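Local coordinates for ABC transporter periplasmic peptide-binding protein (Pseudoalteromonas, PDB 4QFL) that binds dipeptides such as Ala-Phe in the periplasm, probably delivering them to an ABC transporter for uptake, at residues 130-135 and 198-203; 243-248 and 254-259; 475-478 and 482-485. All blocks are in the same frame, centred on the assembly; numbering follows the deposited sequence.

Interaction 1. Residues 130-135 and 198-203; sequences NPYHFV and NQENLF
Y132 and V135, the end residues of a type I turn, face E200 and F203 in the loop after helix 188-196, and the closest CA atoms, those of V135 and N201, are 6.9 Å apart. Segment 130-135 lies in the loop between helices 115-126 and 141-145, so the contact packs two loops together. The Y132 ring carries most of this contact. Its CE2 lies 3.6 Å from CB of F203 and also touches CG of that ring. The two rings meet obliquely, with their centroids 5.1 Å apart and planes at 55°. CG of Y132 lies beside its backbone N, chi1 -84°, and from there the ring extends across the gap to the other loop. The ring tip also rests on E200: OH is 3.7 Å from CA of E200, and CZ is 3.9 Å from its CG. E200 bends at chi2 (85°), which carries the carboxylate away from V135. V135 meets the base of the same residue, CG2 to CB of E200 at 3.9 Å. Its CG1 lies 3.8 Å from O of E200.

The polar end of Y132 is used: OH hydrogen-bonds to the carbonyl of A191 in helix 188-196. F120 of helix 115-126 also meets the ring, with planes nearly perpendicular. At the other end of the residue, N130 OD1 accepts from N of Y132 at 2.7 Å, an Asx turn that helps fix the loop. Replacing Y132 with an alanine removes both ring and hydroxyl, which would probably open a gap beside F203 and E200 and leave A191 O without this donor. The contact between the loops is thus mainly van der Waals, while the buried tyrosine hydroxyl finds its polar partner on the neighbouring helix.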
ATOM      1  N   ASN A 130      13.326  10.640  20.124  1.00 25.53           N
ATOM      2  CA  ASN A 130      12.129   9.939  20.558  1.00 24.04           C
ATOM      3  C   ASN A 130      12.534   8.551  21.024  1.00 22.10           C
ATOM      4  O   ASN A 130      13.212   7.832  20.307  1.00 22.65           O
ATOM      5  CB  ASN A 130      11.096   9.879  19.428  1.00 23.31           C
ATOM      6  CG  ASN A 130       9.804   9.223  19.857  1.00 21.47           C
ATOM      7  OD1 ASN A 130       9.808   8.086  20.329  1.00 21.41           O
ATOM      8  ND2 ASN A 130       8.692   9.941  19.717  1.00 21.80           N
ATOM      9  N   PRO A 131      12.119   8.168  22.233  1.00 22.56           N
ATOM     10  CA  PRO A 131      12.614   6.918  22.804  1.00 23.08           C
ATOM     11  C   PRO A 131      12.174   5.705  22.000  1.00 23.42           C
ATOM     12  O   PRO A 131      12.663   4.604  22.228  1.00 26.55           O
ATOM     13  CB  PRO A 131      11.979   6.902  24.191  1.00 27.33           C
ATOM     14  CG  PRO A 131      10.769   7.755  24.056  1.00 23.13           C
ATOM     15  CD  PRO A 131      11.154   8.835  23.119  1.00 24.03           C
ATOM     16  N   TYR A 132      11.259   5.904  21.063  1.00 23.50           N
ATOM     17  CA  TYR A 132      10.778   4.797  20.249  1.00 20.16           C
ATOM     18  C   TYR A 132      11.285   4.873  18.813  1.00 21.52           C
ATOM     19  O   TYR A 132      10.999   4.000  17.989  1.00 20.29           O
ATOM     20  CB  TYR A 132       9.261   4.752  20.285  1.00 18.32           C
ATOM     21  CG  TYR A 132       8.739   4.023  21.488  1.00 19.12           C
ATOM     22  CD1 TYR A 132       8.673   4.640  22.735  1.00 19.61           C
ATOM     23  CD2 TYR A 132       8.317   2.715  21.379  1.00 19.93           C
ATOM     24  CE1 TYR A 132       8.197   3.960  23.842  1.00 21.02           C
ATOM     25  CE2 TYR A 132       7.837   2.027  22.465  1.00 22.91           C
ATOM     26  CZ  TYR A 132       7.776   2.646  23.697  1.00 22.26           C
ATOM     27  OH  TYR A 132       7.288   1.926  24.763  1.00 23.30           O
ATOM     28  N   HIS A 133      12.055   5.908  18.518  1.00 19.50           N
ATOM     29  CA  HIS A 133      12.571   6.072  17.169  1.00 21.98           C
ATOM     30  C   HIS A 133      13.258   4.808  16.676  1.00 20.89           C
ATOM     31  O   HIS A 133      13.042   4.379  15.543  1.00 23.15           O
ATOM     32  CB  HIS A 133      13.536   7.249  17.077  1.00 20.47           C
ATOM     33  CG  HIS A 133      14.040   7.493  15.690  1.00 23.52           C
ATOM     34  ND1 HIS A 133      13.207   7.841  14.648  1.00 22.66           N
ATOM     35  CD2 HIS A 133      15.286   7.412  15.165  1.00 23.59           C
ATOM     36  CE1 HIS A 133      13.921   7.980  13.544  1.00 24.16           C
ATOM     37  NE2 HIS A 133      15.185   7.725  13.832  1.00 26.09           N
ATOM     38  N   PHE A 134      14.078   4.209  17.530  1.00 21.98           N
ATOM     39  CA  PHE A 134      14.850   3.030  17.141  1.00 23.00           C
ATOM     40  C   PHE A 134      14.245   1.701  17.612  1.00 23.19           C
ATOM     41  O   PHE A 134      14.903   0.659  17.552  1.00 24.63           O
ATOM     42  CB  PHE A 134      16.292   3.142  17.642  1.00 22.81           C
ATOM     43  CG  PHE A 134      17.063   4.281  17.040  1.00 20.84           C
ATOM     44  CD1 PHE A 134      17.486   4.231  15.726  1.00 23.67           C
ATOM     45  CD2 PHE A 134      17.390   5.387  17.801  1.00 23.87           C
ATOM     46  CE1 PHE A 134      18.201   5.279  15.177  1.00 24.04           C
ATOM     47  CE2 PHE A 134      18.106   6.435  17.259  1.00 22.01           C
ATOM     48  CZ  PHE A 134      18.514   6.380  15.953  1.00 22.09           C
ATOM     49  N   VAL A 135      13.001   1.726  18.074  1.00 21.65           N
ATOM     50  CA  VAL A 135      12.370   0.492  18.525  1.00 23.19           C
ATOM     51  C   VAL A 135      11.960  -0.363  17.350  1.00 25.72           C
ATOM     52  O   VAL A 135      11.583   0.149  16.297  1.00 24.96           O
ATOM     53  CB  VAL A 135      11.156   0.752  19.420  1.00 22.58           C
ATOM     54  CG1 VAL A 135      10.305  -0.504  19.545  1.00 22.47           C
ATOM     55  CG2 VAL A 135      11.618   1.227  20.773  1.00 22.36           C
ATOM     56  N   ASN A 198      10.796  -1.397  30.410  1.00 29.53           N
ATOM     57  CA  ASN A 198      11.718  -1.820  29.364  1.00 27.89           C
ATOM     58  C   ASN A 198      11.065  -2.862  28.459  1.00 31.40           C
ATOM     59  O   ASN A 198      11.718  -3.805  28.010  1.00 27.96           O
ATOM     60  CB  ASN A 198      12.991  -2.389  29.970  1.00 29.39           C
ATOM     61  CG  ASN A 198      13.642  -1.436  30.947  1.00 36.25           C
ATOM     62  OD1 ASN A 198      13.693  -0.227  30.707  1.00 34.91           O
ATOM     63  ND2 ASN A 198      14.132  -1.972  32.068  1.00 35.75           N
ATOM     64  N   GLN A 199       9.772  -2.679  28.202  1.00 27.84           N
ATOM     65  CA  GLN A 199       9.014  -3.602  27.368  1.00 27.30           C
ATOM     66  C   GLN A 199       8.573  -2.919  26.084  1.00 24.38           C
ATOM     67  O   GLN A 199       7.546  -3.262  25.507  1.00 24.95           O
ATOM     68  CB  GLN A 199       7.785  -4.097  28.113  1.00 27.75           C
ATOM     69  CG  GLN A 199       8.073  -4.820  29.404  1.00 30.26           C
ATOM     70  CD  GLN A 199       6.796  -5.109  30.175  1.00 30.86           C
ATOM     71  OE1 GLN A 199       5.968  -4.215  30.398  1.00 34.13           O
ATOM     72  NE2 GLN A 199       6.619  -6.359  30.570  1.00 34.62           N
ATOM     73  N   GLU A 200       9.358  -1.940  25.661  1.00 23.26           N
ATOM     74  CA  GLU A 200       9.158  -1.261  24.392  1.00 22.18           C
ATOM     75  C   GLU A 200       8.841  -2.229  23.259  1.00 23.61           C
ATOM     76  O   GLU A 200       8.080  -1.900  22.353  1.00 25.81           O
ATOM     77  CB  GLU A 200      10.412  -0.466  24.033  1.00 25.38           C
ATOM     78  CG  GLU A 200      10.816   0.587  25.050  1.00 29.82           C
ATOM     79  CD  GLU A 200      11.674   0.041  26.189  1.00 29.02           C
ATOM     80  OE1 GLU A 200      11.975  -1.169  26.208  1.00 31.24           O
ATOM     81  OE2 GLU A 200      12.052   0.838  27.072  1.00 33.85           O
ATOM     82  N   ASN A 201       9.440  -3.414  23.301  1.00 23.15           N
ATOM     83  CA  ASN A 201       9.272  -4.407  22.249  1.00 22.70           C
ATOM     84  C   ASN A 201       7.836  -4.866  22.123  1.00 23.42           C
ATOM     85  O   ASN A 201       7.478  -5.554  21.170  1.00 25.99           O
ATOM     86  CB  ASN A 201      10.144  -5.627  22.526  1.00 24.56           C
ATOM     87  CG  ASN A 201       9.649  -6.441  23.723  1.00 28.18           C
ATOM     88  OD1 ASN A 201       9.308  -5.896  24.776  1.00 31.07           O
ATOM     89  ND2 ASN A 201       9.595  -7.749  23.556  1.00 32.32           N
ATOM     90  N   LEU A 202       7.017  -4.500  23.100  1.00 24.69           N
ATOM     91  CA  LEU A 202       5.631  -4.940  23.143  1.00 23.76           C
ATOM     92  C   LEU A 202       4.717  -3.942  22.483  1.00 21.66           C
ATOM     93  O   LEU A 202       3.596  -4.276  22.126  1.00 22.56           O
ATOM     94  CB  LEU A 202       5.183  -5.114  24.586  1.00 21.55           C
ATOM     95  CG  LEU A 202       5.399  -6.487  25.200  1.00 28.06           C
ATOM     96  CD1 LEU A 202       6.645  -7.166  24.646  1.00 25.76           C
ATOM     97  CD2 LEU A 202       5.454  -6.357  26.708  1.00 26.71           C
ATOM     98  N   PHE A 203       5.199  -2.713  22.333  1.00 20.45           N
ATOM     99  CA  PHE A 203       4.362  -1.618  21.877  1.00 21.14           C
ATOM    100  C   PHE A 203       3.696  -1.908  20.538  1.00 20.67           C
ATOM    101  O   PHE A 203       2.497  -1.697  20.376  1.00 20.56           O
ATOM    102  CB  PHE A 203       5.154  -0.307  21.825  1.00 21.28           C
ATOM    103  CG  PHE A 203       4.290   0.907  21.678  1.00 21.29           C
ATOM    104  CD1 PHE A 203       3.441   1.292  22.689  1.00 20.51           C
ATOM    105  CD2 PHE A 203       4.327   1.663  20.525  1.00 24.44           C
ATOM    106  CE1 PHE A 203       2.637   2.400  22.550  1.00 21.60           C
ATOM    107  CE2 PHE A 203       3.522   2.778  20.387  1.00 21.55           C
ATOM    108  CZ  PHE A 203       2.682   3.141  21.403  1.00 21.06           C
TER

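Interaction 2. Residues 243-248 and 254-259; sequences VYDITP and IAKILT
K256 reaches D245 with its ammonium group and forms a salt bridge, NZ to OD2 at 2.9 Å. OD2 is met on its syn side, with NZ 26° out of the carboxylate plane. A weaker bond runs from NZ to OD1 of D245 at 3.3 Å, so the lysine leans on both oxygens but favours one. NZ also donates to OG1 of T247 at 3.1 Å. These two side chains reach toward each other tip to tip. The ammonium group is therefore gripped by two residues that lie two positions apart, D245 near the end of the strand and T247 just past it. The lysine and aspartate come from opposite directions. CG of D245 is anti to the backbone N (chi1 179°), and K256 is extended beyond CG; both shapes help to span a gap in which the nearest CA atoms, T247 and K256, are 9.3 Å apart.

The bridge ties strand 241-246 to helix 250-258, the next element in the chain. That strand runs parallel to strand 30-35 and antiparallel to strand 223-228; D245 makes backbone bonds with Y33 and A35. R253, on the same helix, adds a bond to the carbonyl of T247.

Between the two segments little packing is added. CE of K256 lies 3.7 Å from OD2 of D245, and its CD is 4.0 Å from OG1 of T247. The side chain of K256 also touches E261. Of the same helix, I254, I257 and L258 touch L276 of helix 273-278.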
ATOM      1  N   VAL A 243     -12.990 -11.767  13.673  1.00 19.99           N
ATOM      2  CA  VAL A 243     -11.844 -12.647  13.564  1.00 20.34           C
ATOM      3  C   VAL A 243     -11.339 -12.621  12.125  1.00 19.37           C
ATOM      4  O   VAL A 243     -12.129 -12.636  11.183  1.00 18.09           O
ATOM      5  CB  VAL A 243     -12.193 -14.101  13.960  1.00 22.30           C
ATOM      6  CG1 VAL A 243     -10.923 -14.929  14.111  1.00 23.37           C
ATOM      7  CG2 VAL A 243     -12.999 -14.129  15.253  1.00 24.70           C
ATOM      8  N   TYR A 244     -10.019 -12.546  11.972  1.00 20.23           N
ATOM      9  CA  TYR A 244      -9.363 -12.751  10.685  1.00 20.68           C
ATOM     10  C   TYR A 244      -8.768 -14.158  10.630  1.00 20.37           C
ATOM     11  O   TYR A 244      -7.997 -14.563  11.506  1.00 21.16           O
ATOM     12  CB  TYR A 244      -8.259 -11.719  10.456  1.00 18.24           C
ATOM     13  CG  TYR A 244      -8.754 -10.313  10.306  1.00 18.50           C
ATOM     14  CD1 TYR A 244      -9.048  -9.540  11.419  1.00 18.94           C
ATOM     15  CD2 TYR A 244      -8.941  -9.758   9.056  1.00 17.43           C
ATOM     16  CE1 TYR A 244      -9.509  -8.252  11.290  1.00 17.89           C
ATOM     17  CE2 TYR A 244      -9.411  -8.465   8.913  1.00 17.12           C
ATOM     18  CZ  TYR A 244      -9.685  -7.717  10.038  1.00 18.58           C
ATOM     19  OH  TYR A 244     -10.140  -6.431   9.913  1.00 19.26           O
ATOM     20  N   ASP A 245      -9.143 -14.896   9.593  1.00 20.63           N
ATOM     21  CA  ASP A 245      -8.660 -16.247   9.380  1.00 18.65           C
ATOM     22  C   ASP A 245      -7.540 -16.158   8.361  1.00 18.72           C
ATOM     23  O   ASP A 245      -7.784 -15.905   7.190  1.00 19.69           O
ATOM     24  CB  ASP A 245      -9.804 -17.113   8.850  1.00 22.17           C
ATOM     25  CG  ASP A 245      -9.392 -18.544   8.583  1.00 21.98           C
ATOM     26  OD1 ASP A 245      -8.185 -18.800   8.458  1.00 22.97           O
ATOM     27  OD2 ASP A 245     -10.284 -19.415   8.484  1.00 25.72           O
ATOM     28  N   ILE A 246      -6.307 -16.328   8.814  1.00 18.34           N
ATOM     29  CA  ILE A 246      -5.163 -16.201   7.919  1.00 16.53           C
ATOM     30  C   ILE A 246      -5.043 -17.403   6.994  1.00 17.11           C
ATOM     31  O   ILE A 246      -4.659 -18.492   7.415  1.00 16.10           O
ATOM     32  CB  ILE A 246      -3.877 -16.047   8.701  1.00 17.09           C
ATOM     33  CG1 ILE A 246      -4.015 -14.897   9.696  1.00 21.41           C
ATOM     34  CG2 ILE A 246      -2.720 -15.809   7.757  1.00 18.29           C
ATOM     35  CD1 ILE A 246      -4.346 -13.598   9.060  1.00 18.50           C
ATOM     36  N   THR A 247      -5.375 -17.201   5.729  1.00 17.16           N
ATOM     37  CA  THR A 247      -5.428 -18.289   4.760  1.00 18.63           C
ATOM     38  C   THR A 247      -4.800 -17.824   3.451  1.00 20.00           C
ATOM     39  O   THR A 247      -5.483 -17.253   2.599  1.00 19.11           O
ATOM     40  CB  THR A 247      -6.879 -18.694   4.470  1.00 18.62           C
ATOM     41  OG1 THR A 247      -7.583 -18.887   5.699  1.00 19.00           O
ATOM     42  CG2 THR A 247      -6.922 -19.973   3.668  1.00 20.18           C
ATOM     43  N   PRO A 248      -3.494 -18.072   3.280  1.00 21.07           N
ATOM     44  CA  PRO A 248      -2.765 -17.557   2.117  1.00 18.33           C
ATOM     45  C   PRO A 248      -3.236 -18.116   0.777  1.00 18.21           C
ATOM     46  O   PRO A 248      -3.141 -17.437  -0.240  1.00 20.13           O
ATOM     47  CB  PRO A 248      -1.330 -17.992   2.389  1.00 19.84           C
ATOM     48  CG  PRO A 248      -1.268 -18.175   3.866  1.00 21.60           C
ATOM     49  CD  PRO A 248      -2.597 -18.715   4.253  1.00 19.38           C
ATOM     50  N   ILE A 254     -11.744 -19.110  -1.156  1.00 15.39           N
ATOM     51  CA  ILE A 254     -12.980 -19.353  -1.885  1.00 17.33           C
ATOM     52  C   ILE A 254     -13.745 -20.501  -1.232  1.00 17.57           C
ATOM     53  O   ILE A 254     -14.935 -20.385  -0.952  1.00 16.77           O
ATOM     54  CB  ILE A 254     -12.717 -19.716  -3.364  1.00 18.04           C
ATOM     55  CG1 ILE A 254     -11.985 -18.585  -4.072  1.00 16.96           C
ATOM     56  CG2 ILE A 254     -14.039 -20.019  -4.097  1.00 17.40           C
ATOM     57  CD1 ILE A 254     -12.817 -17.379  -4.272  1.00 17.86           C
ATOM     58  N   ALA A 255     -13.052 -21.610  -0.999  1.00 16.50           N
ATOM     59  CA  ALA A 255     -13.661 -22.768  -0.371  1.00 17.22           C
ATOM     60  C   ALA A 255     -14.317 -22.390   0.959  1.00 17.77           C
ATOM     61  O   ALA A 255     -15.422 -22.842   1.268  1.00 18.09           O
ATOM     62  CB  ALA A 255     -12.627 -23.860  -0.169  1.00 16.36           C
ATOM     63  N   LYS A 256     -13.640 -21.554   1.741  1.00 17.48           N
ATOM     64  CA  LYS A 256     -14.152 -21.154   3.051  1.00 17.42           C
ATOM     65  C   LYS A 256     -15.339 -20.211   3.013  1.00 18.40           C
ATOM     66  O   LYS A 256     -16.141 -20.203   3.931  1.00 19.41           O
ATOM     67  CB  LYS A 256     -13.052 -20.559   3.912  1.00 19.64           C
ATOM     68  CG  LYS A 256     -12.063 -21.593   4.383  1.00 22.32           C
ATOM     69  CD  LYS A 256     -10.948 -20.966   5.193  1.00 24.56           C
ATOM     70  CE  LYS A 256     -10.135 -22.035   5.890  1.00 21.86           C
ATOM     71  NZ  LYS A 256      -9.086 -21.438   6.741  1.00 21.97           N
ATOM     72  N   ILE A 257     -15.476 -19.410   1.970  1.00 16.76           N
ATOM     73  CA  ILE A 257     -16.694 -18.619   1.898  1.00 17.10           C
ATOM     74  C   ILE A 257     -17.854 -19.520   1.477  1.00 18.23           C
ATOM     75  O   ILE A 257     -18.978 -19.367   1.944  1.00 20.16           O
ATOM     76  CB  ILE A 257     -16.565 -17.374   0.993  1.00 20.37           C
ATOM     77  CG1 ILE A 257     -17.721 -16.406   1.265  1.00 19.66           C
ATOM     78  CG2 ILE A 257     -16.514 -17.757  -0.476  1.00 20.97           C
ATOM     79  CD1 ILE A 257     -17.618 -15.141   0.483  1.00 22.53           C
ATOM     80  N   LEU A 258     -17.566 -20.497   0.628  1.00 18.56           N
ATOM     81  CA  LEU A 258     -18.595 -21.437   0.184  1.00 19.74           C
ATOM     82  C   LEU A 258     -19.178 -22.265   1.341  1.00 20.90           C
ATOM     83  O   LEU A 258     -20.383 -22.489   1.403  1.00 24.20           O
ATOM     84  CB  LEU A 258     -18.051 -22.342  -0.932  1.00 19.09           C
ATOM     85  CG  LEU A 258     -17.777 -21.604  -2.242  1.00 20.09           C
ATOM     86  CD1 LEU A 258     -17.198 -22.516  -3.306  1.00 19.51           C
ATOM     87  CD2 LEU A 258     -19.051 -20.944  -2.743  1.00 23.23           C
ATOM     88  N   THR A 259     -18.319 -22.707   2.255  1.00 21.32           N
ATOM     89  CA  THR A 259     -18.735 -23.527   3.388  1.00 21.69           C
ATOM     90  C   THR A 259     -19.179 -22.656   4.538  1.00 21.60           C
ATOM     91  O   THR A 259     -19.539 -23.158   5.605  1.00 21.85           O
ATOM     92  CB  THR A 259     -17.575 -24.368   3.920  1.00 21.73           C
ATOM     93  OG1 THR A 259     -16.540 -23.492   4.386  1.00 19.73           O
ATOM     94  CG2 THR A 259     -17.028 -25.278   2.834  1.00 22.17           C
TER

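Interaction 3. Residues 475-478 and 482-485; sequences LDTT and LRKQ
T477 packs on L482 and R483 through apolar contacts and one carbonyl. CG2 of T477 lies 3.9 Å from CB of L482, and the two side chains cross at about a right angle. OG1 of T477 lies 3.8 Å from CD1 of L482. This hydroxyl is anti to the backbone N, chi1 173°, and its hydrogen-bond partner is the backbone N of D479. The carbonyl O of T477 sits against the aliphatic part of R483, 3.5 Å from CD and equally close to CG. That oxygen takes its hydrogen bond from OG of S172. L475 adds a methyl: CD2 is 3.7 Å from NH2 of R483, placed obliquely to the guanidinium.

The polar link between the two segments is made through water. One water donates to O of T478 at 3.2 Å and accepts from NH1 of R483 at 3.1 Å. The bend at chi3 (66°) helps carry the guanidinium past the carbonyl of T477 toward the methyl of L475.

Charge and further hydrogen bonds lie around the segments. NH2 of R483 forms a salt bridge with D439 and a hydrogen bond with OH of Y487, one turn on in the same helix. NE makes a weak bond to O of A474, at the end of the preceding helix. With these partners and the water, all three guanidinium nitrogens are engaged, and the buried group is probably held firmly in its rotation.

The arrangement is a short loop joining two consecutive helices, 465-475 and 480-497. The loop folds against the first turns of helix 480-497, where D479 OD1 accepts from N of L482. R483 links its helix to D439 by a salt bridge and, more weakly, to the end of helix 465-475 through A474 O.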
ATOM      1  N   LEU A 475       6.065  18.950  -6.001  1.00 21.25           N
ATOM      2  CA  LEU A 475       5.683  19.120  -4.609  1.00 17.96           C
ATOM      3  C   LEU A 475       5.960  20.545  -4.129  1.00 22.48           C
ATOM      4  O   LEU A 475       5.498  20.951  -3.062  1.00 21.25           O
ATOM      5  CB  LEU A 475       6.414  18.107  -3.736  1.00 19.24           C
ATOM      6  CG  LEU A 475       6.009  16.655  -3.995  1.00 18.92           C
ATOM      7  CD1 LEU A 475       6.681  15.746  -2.993  1.00 21.87           C
ATOM      8  CD2 LEU A 475       4.499  16.477  -3.940  1.00 18.35           C
ATOM      9  N   ASP A 476       6.708  21.300  -4.934  1.00 24.08           N
ATOM     10  CA  ASP A 476       7.047  22.691  -4.619  1.00 25.84           C
ATOM     11  C   ASP A 476       5.886  23.651  -4.863  1.00 26.56           C
ATOM     12  O   ASP A 476       5.977  24.830  -4.518  1.00 25.28           O
ATOM     13  CB  ASP A 476       8.263  23.162  -5.430  1.00 24.75           C
ATOM     14  CG  ASP A 476       9.576  22.630  -4.884  1.00 29.48           C
ATOM     15  OD1 ASP A 476       9.595  22.204  -3.708  1.00 30.11           O
ATOM     16  OD2 ASP A 476      10.591  22.646  -5.625  1.00 30.65           O
ATOM     17  N   THR A 477       4.801  23.151  -5.455  1.00 24.82           N
ATOM     18  CA  THR A 477       3.658  24.001  -5.781  1.00 24.73           C
ATOM     19  C   THR A 477       2.334  23.263  -5.608  1.00 23.53           C
ATOM     20  O   THR A 477       2.269  22.053  -5.793  1.00 21.57           O
ATOM     21  CB  THR A 477       3.762  24.531  -7.218  1.00 25.13           C
ATOM     22  OG1 THR A 477       2.558  25.227  -7.567  1.00 25.18           O
ATOM     23  CG2 THR A 477       3.972  23.380  -8.178  1.00 21.72           C
ATOM     24  N   THR A 478       1.282  23.995  -5.251  1.00 24.83           N
ATOM     25  CA  THR A 478      -0.044  23.410  -5.091  1.00 22.90           C
ATOM     26  C   THR A 478      -0.880  23.595  -6.347  1.00 25.50           C
ATOM     27  O   THR A 478      -1.991  23.080  -6.448  1.00 27.99           O
ATOM     28  CB  THR A 478      -0.796  24.057  -3.940  1.00 24.31           C
ATOM     29  OG1 THR A 478      -1.004  25.439  -4.246  1.00 27.23           O
ATOM     30  CG2 THR A 478      -0.006  23.928  -2.650  1.00 22.40           C
ATOM     31  N   LEU A 482       0.550  23.071 -12.865  1.00 25.10           N
ATOM     32  CA  LEU A 482       2.000  22.953 -12.754  1.00 24.47           C
ATOM     33  C   LEU A 482       2.405  21.535 -12.325  1.00 23.23           C
ATOM     34  O   LEU A 482       3.257  20.912 -12.957  1.00 21.74           O
ATOM     35  CB  LEU A 482       2.542  24.011 -11.788  1.00 26.55           C
ATOM     36  CG  LEU A 482       2.189  25.441 -12.227  1.00 33.05           C
ATOM     37  CD1 LEU A 482       2.362  26.506 -11.119  1.00 31.58           C
ATOM     38  CD2 LEU A 482       3.004  25.794 -13.470  1.00 31.60           C
ATOM     39  N   ARG A 483       1.767  21.025 -11.273  1.00 21.07           N
ATOM     40  CA  ARG A 483       1.999  19.651 -10.821  1.00 21.13           C
ATOM     41  C   ARG A 483       1.928  18.670 -11.987  1.00 19.84           C
ATOM     42  O   ARG A 483       2.811  17.831 -12.168  1.00 19.49           O
ATOM     43  CB  ARG A 483       0.994  19.261  -9.722  1.00 21.51           C
ATOM     44  CG  ARG A 483       1.090  20.133  -8.450  1.00 20.84           C
ATOM     45  CD  ARG A 483       0.395  19.511  -7.252  1.00 19.48           C
ATOM     46  NE  ARG A 483       1.060  18.279  -6.839  1.00 16.55           N
ATOM     47  CZ  ARG A 483       0.523  17.362  -6.044  1.00 19.09           C
ATOM     48  NH1 ARG A 483      -0.700  17.531  -5.559  1.00 18.74           N
ATOM     49  NH2 ARG A 483       1.217  16.270  -5.738  1.00 18.10           N
ATOM     50  N   LYS A 484       0.885  18.782 -12.799  1.00 22.83           N
ATOM     51  CA  LYS A 484       0.716  17.832 -13.891  1.00 21.28           C
ATOM     52  C   LYS A 484       1.808  17.935 -14.960  1.00 19.85           C
ATOM     53  O   LYS A 484       2.179  16.940 -15.573  1.00 19.74           O
ATOM     54  CB  LYS A 484      -0.669  17.918 -14.521  1.00 21.70           C
ATOM     55  CG  LYS A 484      -0.908  16.777 -15.500  1.00 22.86           C
ATOM     56  CD  LYS A 484      -2.164  16.970 -16.341  1.00 29.14           C
ATOM     57  CE  LYS A 484      -2.044  16.245 -17.693  1.00 25.71           C
ATOM     58  NZ  LYS A 484      -2.278  14.798 -17.542  1.00 28.46           N
ATOM     59  N   GLN A 485       2.338  19.131 -15.173  1.00 22.92           N
ATOM     60  CA  GLN A 485       3.466  19.290 -16.093  1.00 23.82           C
ATOM     61  C   GLN A 485       4.628  18.418 -15.665  1.00 19.36           C
ATOM     62  O   GLN A 485       5.223  17.692 -16.460  1.00 19.73           O
ATOM     63  CB  GLN A 485       3.935  20.737 -16.118  1.00 23.46           C
ATOM     64  CG  GLN A 485       3.122  21.623 -17.019  1.00 31.13           C
ATOM     65  CD  GLN A 485       3.693  23.012 -17.086  1.00 33.82           C
ATOM     66  OE1 GLN A 485       4.097  23.574 -16.066  1.00 36.87           O
ATOM     67  NE2 GLN A 485       3.761  23.569 -18.293  1.00 38.79           N
TER
HETATM   68  O   HOH W   1      -2.160  20.202  -5.117  1.00 24.95           O

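Overall arrangement
The three contacts are far apart and do not touch. Interactions 1 and 2 have centres 34 Å apart, with nearest atoms about 16 Å apart. Interaction 3 is 38 Å from interaction 1 and 44 Å from interaction 2, centre to centre, and it lies on the opposite side of the chain's centre from interaction 2. They follow one another in series along the chain. Each sits 22 to 24 Å from that centre. None of their segments holds a residue of the Ala-Phe pocket. The nearest link in sequence is D439, the partner of R483, which lies three residues after D436 of the alanine site.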